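Side-chain contacts in hydrogenase maturation factor (Thermoanaerobacter tengcongensis, PDB 3VTH), which probably carbamoylates the C-terminal cysteine of HypE, using carbamoyl phosphate and ATP, during maturation of [NiFe]-hydrogenases: residues Gly40-Asn45 / Leu49-Glu54; Ala62-Ile67 / Ile80-Val85. All coordinates share one frame; numbering follows the deposited sequence.

Contact 1: Gly40-Asn45 / Leu49-Glu54; sequences GIVYNN and LYIEVE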
loop_
_atom_site.group_PDB
_atom_site.type_symbol
_atom_site.label_atom_id
_atom_site.label_comp_id
_atom_site.label_asym_id
_atom_site.label_seq_id
_atom_site.Cartn_x
_atom_site.Cartn_y
_atom_site.Cartn_z
ATOM N N GLY A 40 27.287 -13.175 29.125
ATOM C CA GLY A 40 27.115 -11.827 28.587
ATOM C C GLY A 40 25.710 -11.306 28.776
ATOM O O GLY A 40 25.009 -11.725 29.705
ATOM N N ILE A 41 25.306 -10.402 27.886
ATOM C CA ILE A 41 24.042 -9.688 27.990
ATOM C C ILE A 41 23.454 -9.427 26.608
ATOM O O ILE A 41 24.176 -9.382 25.594
ATOM C CB ILE A 41 24.192 -8.336 28.787
ATOM C CG1 ILE A 41 25.217 -7.404 28.110
ATOM C CG2 ILE A 41 24.584 -8.616 30.256
ATOM C CD1 ILE A 41 25.155 -5.956 28.545
ATOM N N VAL A 42 22.137 -9.274 26.566
ATOM C CA VAL A 42 21.446 -8.794 25.371
ATOM C C VAL A 42 20.375 -7.795 25.811
ATOM O O VAL A 42 19.760 -7.954 26.874
ATOM C CB VAL A 42 20.843 -9.947 24.518
ATOM C CG1 VAL A 42 19.793 -10.755 25.298
ATOM C CG2 VAL A 42 20.231 -9.418 23.185
ATOM N N TYR A 43 20.166 -6.758 25.000
ATOM C CA TYR A 43 19.112 -5.791 25.249
ATOM C C TYR A 43 18.752 -5.032 23.978
ATOM O O TYR A 43 19.563 -4.924 23.055
ATOM C CB TYR A 43 19.485 -4.810 26.383
ATOM C CG TYR A 43 20.732 -3.962 26.160
ATOM C CD1 TYR A 43 21.969 -4.361 26.669
ATOM C CD2 TYR A 43 20.665 -2.750 25.473
ATOM C CE1 TYR A 43 23.119 -3.568 26.488
ATOM C CE2 TYR A 43 21.810 -1.957 25.268
ATOM C CZ TYR A 43 23.027 -2.381 25.786
ATOM O OH TYR A 43 24.141 -1.619 25.596
ATOM N N ASN A 44 17.528 -4.521 23.951
ATOM C CA ASN A 44 17.084 -3.612 22.913
ATOM C C ASN A 44 17.632 -2.233 23.190
ATOM O O ASN A 44 17.535 -1.737 24.313
ATOM C CB ASN A 44 15.554 -3.538 22.895
ATOM C CG ASN A 44 14.924 -4.687 22.139
ATOM O OD1 ASN A 44 13.707 -4.737 21.982
ATOM N ND2 ASN A 44 15.757 -5.626 21.665
ATOM N N ASN A 45 18.230 -1.602 22.187
ATOM C CA ASN A 45 18.645 -0.213 22.371
ATOM C C ASN A 45 17.937 0.641 21.330
ATOM O O ASN A 45 17.079 0.133 20.626
ATOM C CB ASN A 45 20.175 -0.048 22.402
ATOM C CG ASN A 45 20.841 -0.339 21.071
ATOM O OD1 ASN A 45 20.180 -0.517 20.044
ATOM N ND2 ASN A 45 22.169 -0.364 21.079
ATOM N N LEU A 49 19.445 -4.017 18.171
ATOM C CA LEU A 49 19.728 -5.044 19.153
ATOM C C LEU A 49 21.208 -5.003 19.490
ATOM O O LEU A 49 22.051 -4.896 18.595
ATOM C CB LEU A 49 19.299 -6.422 18.632
ATOM C CG LEU A 49 19.453 -7.572 19.635
ATOM C CD1 LEU A 49 18.311 -7.585 20.646
ATOM C CD2 LEU A 49 19.552 -8.884 18.901
ATOM N N TYR A 50 21.499 -5.027 20.784
ATOM C CA TYR A 50 22.857 -5.018 21.310
ATOM C C TYR A 50 23.159 -6.321 22.069
ATOM O O TYR A 50 22.383 -6.758 22.948
ATOM C CB TYR A 50 23.021 -3.823 22.242
ATOM C CG TYR A 50 24.394 -3.668 22.857
ATOM C CD1 TYR A 50 24.796 -4.461 23.927
ATOM C CD2 TYR A 50 25.280 -2.710 22.376
ATOM C CE1 TYR A 50 26.054 -4.294 24.513
ATOM C CE2 TYR A 50 26.537 -2.547 22.937
ATOM C CZ TYR A 50 26.913 -3.339 24.007
ATOM O OH TYR A 50 28.153 -3.169 24.557
ATOM N N ILE A 51 24.300 -6.922 21.747
ATOM C CA ILE A 51 24.730 -8.190 22.348
ATOM C C ILE A 51 26.190 -8.099 22.765
ATOM O O ILE A 51 27.015 -7.554 22.029
ATOM C CB ILE A 51 24.599 -9.375 21.351
ATOM C CG1 ILE A 51 23.155 -9.549 20.861
ATOM C CG2 ILE A 51 25.078 -10.696 21.989
ATOM C CD1 ILE A 51 23.049 -10.338 19.548
ATOM N N GLU A 52 26.492 -8.626 23.951
ATOM C CA GLU A 52 27.866 -8.888 24.392
ATOM C C GLU A 52 27.938 -10.369 24.746
ATOM O O GLU A 52 27.151 -10.847 25.576
ATOM C CB GLU A 52 28.213 -8.070 25.638
ATOM C CG GLU A 52 28.330 -6.564 25.405
ATOM C CD GLU A 52 28.789 -5.776 26.642
ATOM O OE1 GLU A 52 29.345 -6.378 27.590
ATOM O OE2 GLU A 52 28.594 -4.533 26.654
ATOM N N VAL A 53 28.848 -11.098 24.101
ATOM C CA VAL A 53 29.049 -12.524 24.411
ATOM C C VAL A 53 30.512 -12.787 24.727
ATOM O O VAL A 53 31.399 -12.194 24.103
ATOM C CB VAL A 53 28.574 -13.475 23.272
ATOM C CG1 VAL A 53 27.045 -13.587 23.263
ATOM C CG2 VAL A 53 29.085 -13.002 21.901
ATOM N N GLU A 54 30.738 -13.648 25.719
ATOM C CA GLU A 54 32.067 -14.105 26.114
ATOM C C GLU A 54 32.047 -15.618 26.167
ATOM O O GLU A 54 31.138 -16.202 26.761
ATOM C CB GLU A 54 32.461 -13.573 27.506
ATOM C CG GLU A 54 32.243 -12.077 27.656
ATOM C CD GLU A 54 32.818 -11.486 28.927
ATOM O OE1 GLU A 54 33.095 -10.269 28.894
ATOM O OE2 GLU A 54 32.982 -12.205 29.947
#
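Gly40-Asn45 and Leu49-Glu54 form the antiparallel beta hairpin of the acylphosphatase domain, in which Tyr43 lies beside Tyr50 and Ile41 beside Glu52. Both are hydrogen-bonded pairs. Tyr50 N donates a hydrogen bond to Tyr43 O at 3.0 Å, and Glu52 N reaches Ile41 O at 2.9 Å with an N-H...O angle of 173°; the reverse bonds, Tyr43 N to Tyr50 O and Ile41 N to Glu52 O, close each ring. On the sheet face of the tyrosines, the two phenols point the same way with planes 20° apart but offset so far that little of one ring faces the other. Tyr43 CG sits between its own N and carbonyl carbon (chi1 60°), whereas Tyr50 CG is anti to N; the two settings together bring Tyr43 OH over the centre of the Tyr50 ring. Tyr50 CB lies over one face of the Tyr43 ring, toward its rim, a CH-pi contact 4.0 Å from CB to the ring centroid. Further along, Ile41 CG1 packs on Glu52 CB at 3.9 Å, and CD1 meets the carboxylate carbon. The opposite face, turned to helix 25-35, carries Val42, whose CG2 touches Leu49 CD1 and Ile51 CG1, both at 3.7 Å. Asn44, predicted to be an active-site residue, is on this face too, its side chain about 3 Å from a bound phosphate and from the side chain of Arg26 at nearest atoms. Gly40 CA makes a CA-H...O contact with Glu52 O, at backbone angles that call for glycine. Lys88 and Tyr90 hold Glu52 OE1, while the other oxygen, OE2, accepts a bond from Tyr50 OH at 2.5 Å, met on its anti side.

Contact 2: Ala62-Ile67 / Ile80-Val85; sequences AFIREI and IQVREV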
loop_
_atom_site.group_PDB
_atom_site.type_symbol
_atom_site.label_atom_id
_atom_site.label_comp_id
_atom_site.label_asym_id
_atom_site.label_seq_id
_atom_site.Cartn_x
_atom_site.Cartn_y
_atom_site.Cartn_z
ATOM N N ALA A 62 29.707 -20.179 16.167
ATOM C CA ALA A 62 28.471 -20.953 16.007
ATOM C C ALA A 62 27.219 -20.130 16.371
ATOM O O ALA A 62 26.203 -20.183 15.680
ATOM C CB ALA A 62 28.550 -22.241 16.832
ATOM N N PHE A 63 27.310 -19.367 17.453
ATOM C CA PHE A 63 26.262 -18.417 17.860
ATOM C C PHE A 63 25.962 -17.388 16.744
ATOM O O PHE A 63 24.796 -17.165 16.382
ATOM C CB PHE A 63 26.716 -17.751 19.172
ATOM C CG PHE A 63 25.877 -16.592 19.632
ATOM C CD1 PHE A 63 26.250 -15.289 19.333
ATOM C CD2 PHE A 63 24.777 -16.799 20.463
ATOM C CE1 PHE A 63 25.502 -14.205 19.803
ATOM C CE2 PHE A 63 24.033 -15.727 20.942
ATOM C CZ PHE A 63 24.390 -14.428 20.606
ATOM N N ILE A 64 27.011 -16.786 16.184
ATOM C CA ILE A 64 26.841 -15.801 15.108
ATOM C C ILE A 64 26.204 -16.448 13.870
ATOM O O ILE A 64 25.300 -15.879 13.256
ATOM C CB ILE A 64 28.178 -15.107 14.751
ATOM C CG1 ILE A 64 28.645 -14.203 15.899
ATOM C CG2 ILE A 64 28.060 -14.314 13.450
ATOM C CD1 ILE A 64 30.076 -13.622 15.697
ATOM N N ARG A 65 26.679 -17.644 13.530
ATOM C CA ARG A 65 26.153 -18.418 12.406
ATOM C C ARG A 65 24.664 -18.736 12.587
ATOM O O ARG A 65 23.899 -18.662 11.627
ATOM C CB ARG A 65 26.956 -19.708 12.250
ATOM C CG ARG A 65 26.857 -20.381 10.900
ATOM C CD ARG A 65 27.957 -21.463 10.740
ATOM N NE ARG A 65 27.832 -22.525 11.744
ATOM C CZ ARG A 65 28.762 -22.856 12.646
ATOM N NH1 ARG A 65 29.942 -22.232 12.693
ATOM N NH2 ARG A 65 28.513 -23.844 13.502
ATOM N N GLU A 66 24.255 -19.085 13.810
ATOM C CA GLU A 66 22.828 -19.323 14.087
ATOM C C GLU A 66 21.988 -18.076 13.847
ATOM O O GLU A 66 20.915 -18.158 13.254
ATOM C CB GLU A 66 22.591 -19.853 15.499
ATOM C CG GLU A 66 22.420 -21.367 15.583
ATOM C CD GLU A 66 20.991 -21.805 15.301
ATOM O OE1 GLU A 66 20.098 -21.485 16.115
ATOM O OE2 GLU A 66 20.760 -22.476 14.268
ATOM N N ILE A 67 22.482 -16.927 14.298
ATOM C CA ILE A 67 21.781 -15.671 14.060
ATOM C C ILE A 67 21.640 -15.409 12.557
ATOM O O ILE A 67 20.545 -15.102 12.086
ATOM C CB ILE A 67 22.462 -14.476 14.739
ATOM C CG1 ILE A 67 22.350 -14.591 16.259
ATOM C CG2 ILE A 67 21.804 -13.173 14.270
ATOM C CD1 ILE A 67 23.206 -13.601 17.032
ATOM N N ILE A 80 24.653 -6.687 10.479
ATOM C CA ILE A 80 25.192 -7.264 11.709
ATOM C C ILE A 80 26.626 -6.739 11.855
ATOM O O ILE A 80 27.434 -6.897 10.942
ATOM C CB ILE A 80 25.206 -8.830 11.658
ATOM C CG1 ILE A 80 23.780 -9.393 11.592
ATOM C CG2 ILE A 80 25.955 -9.422 12.858
ATOM C CD1 ILE A 80 23.697 -10.898 11.295
ATOM N N GLN A 81 26.933 -6.096 12.978
ATOM C CA GLN A 81 28.297 -5.608 13.226
ATOM C C GLN A 81 28.877 -6.413 14.371
ATOM O O GLN A 81 28.210 -6.626 15.381
ATOM C CB GLN A 81 28.327 -4.111 13.575
ATOM C CG GLN A 81 27.888 -3.172 12.458
ATOM C CD GLN A 81 27.871 -1.705 12.881
ATOM O OE1 GLN A 81 28.005 -1.374 14.068
ATOM N NE2 GLN A 81 27.698 -0.821 11.909
ATOM N N VAL A 82 30.112 -6.870 14.207
ATOM C CA VAL A 82 30.769 -7.695 15.219
ATOM C C VAL A 82 32.117 -7.058 15.543
ATOM O O VAL A 82 32.900 -6.776 14.640
ATOM C CB VAL A 82 30.952 -9.146 14.702
ATOM C CG1 VAL A 82 31.774 -10.015 15.681
ATOM C CG2 VAL A 82 29.590 -9.784 14.393
ATOM N N ARG A 83 32.373 -6.833 16.831
ATOM C CA ARG A 83 33.622 -6.214 17.293
ATOM C C ARG A 83 34.263 -7.074 18.383
ATOM O O ARG A 83 33.565 -7.614 19.237
ATOM C CB ARG A 83 33.345 -4.833 17.895
ATOM C CG ARG A 83 32.889 -3.740 16.927
ATOM C CD ARG A 83 32.162 -2.639 17.717
ATOM N NE ARG A 83 32.008 -1.376 16.990
ATOM C CZ ARG A 83 30.912 -0.995 16.331
ATOM N NH1 ARG A 83 29.847 -1.782 16.269
ATOM N NH2 ARG A 83 30.888 0.185 15.718
ATOM N N GLU A 84 35.588 -7.175 18.343
ATOM C CA GLU A 84 36.394 -7.752 19.427
ATOM C C GLU A 84 36.435 -6.761 20.595
ATOM O O GLU A 84 36.755 -5.594 20.403
ATOM C CB GLU A 84 37.824 -8.029 18.926
ATOM C CG GLU A 84 38.774 -8.616 19.988
ATOM C CD GLU A 84 40.283 -8.402 19.712
ATOM O OE1 GLU A 84 40.678 -7.551 18.872
ATOM O OE2 GLU A 84 41.096 -9.092 20.370
ATOM N N VAL A 85 36.079 -7.212 21.794
ATOM C CA VAL A 85 36.123 -6.353 22.987
ATOM C C VAL A 85 36.829 -7.098 24.102
ATOM O O VAL A 85 37.072 -8.295 23.978
ATOM C CB VAL A 85 34.705 -5.894 23.465
ATOM C CG1 VAL A 85 34.049 -4.982 22.435
ATOM C CG2 VAL A 85 33.793 -7.091 23.801
#
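Ile64 and Val82 meet tip to tip where Ala62-Ile67, part of helix 57-69, lies against Ile80-Val85 of strand 76-85. The contact across the segments is wholly apolar and small, burying 144 Å² in all. Ile64 CD1 touches both methyls of Val82, CG1 at 4.0 Å and CG2 at 4.1 Å, so the end of the isoleucine rests on the fork of the valine. With Ile64 CG1 beside its own backbone N and the chain extended beyond it (chi2 172°), CD1 is carried out from the helix to the strand. One helical turn further on, Ile67 and Ile80 meet obliquely, Ile67 CG2 on Ile80 CD1 at 4.2 Å. Backbones stay well apart: the nearest CA pair, Ile64 CA and Val82 CA, is separated by 9.0 Å, as suits side chains packing between a helix and a sheet.

Polar contacts run within the strand instead, on its other face. Arg83 NH1 donates to Gln81 OE1 at 2.9 Å, tilted 32° from the amide carbonyl plane, while Gln81 NE2 turns to Glu79. Backbone hydrogen bonds of Gln81 with Asn15, Arg83 with Gln13 and Val85 with Ala11 join this edge strand to strand 10-17. Alternation along the strand thus turns Ile80 and Val82 to the helix and Gln81 and Arg83 from it, the layering of helices on one side of a mixed, largely antiparallel sheet that marks the acylphosphatase alpha/beta sandwich.

Contacts 1 and 2 are centred 11 Å apart and belong to the same acylphosphatase sheet, following one another along the chain. Strand 48-55 runs into helix 57-69, which folds back over it: Phe63 CE1 packs on Val53 CG1 at 3.8 Å, Phe63 CZ on Ile51 CG2 at 4.0 Å, and Ile67 CD1 on Ile51 CD1 at 4.1 Å. The helix therefore spans from the hairpin of contact 1 to the edge strand of contact 2. Only contact 1 holds a predicted active-site residue, Asn44, near the bound phosphate; in contact 2 the Ile67 side chain remains about 12 Å from that of Asn44 and about 11 Å from that of Arg26.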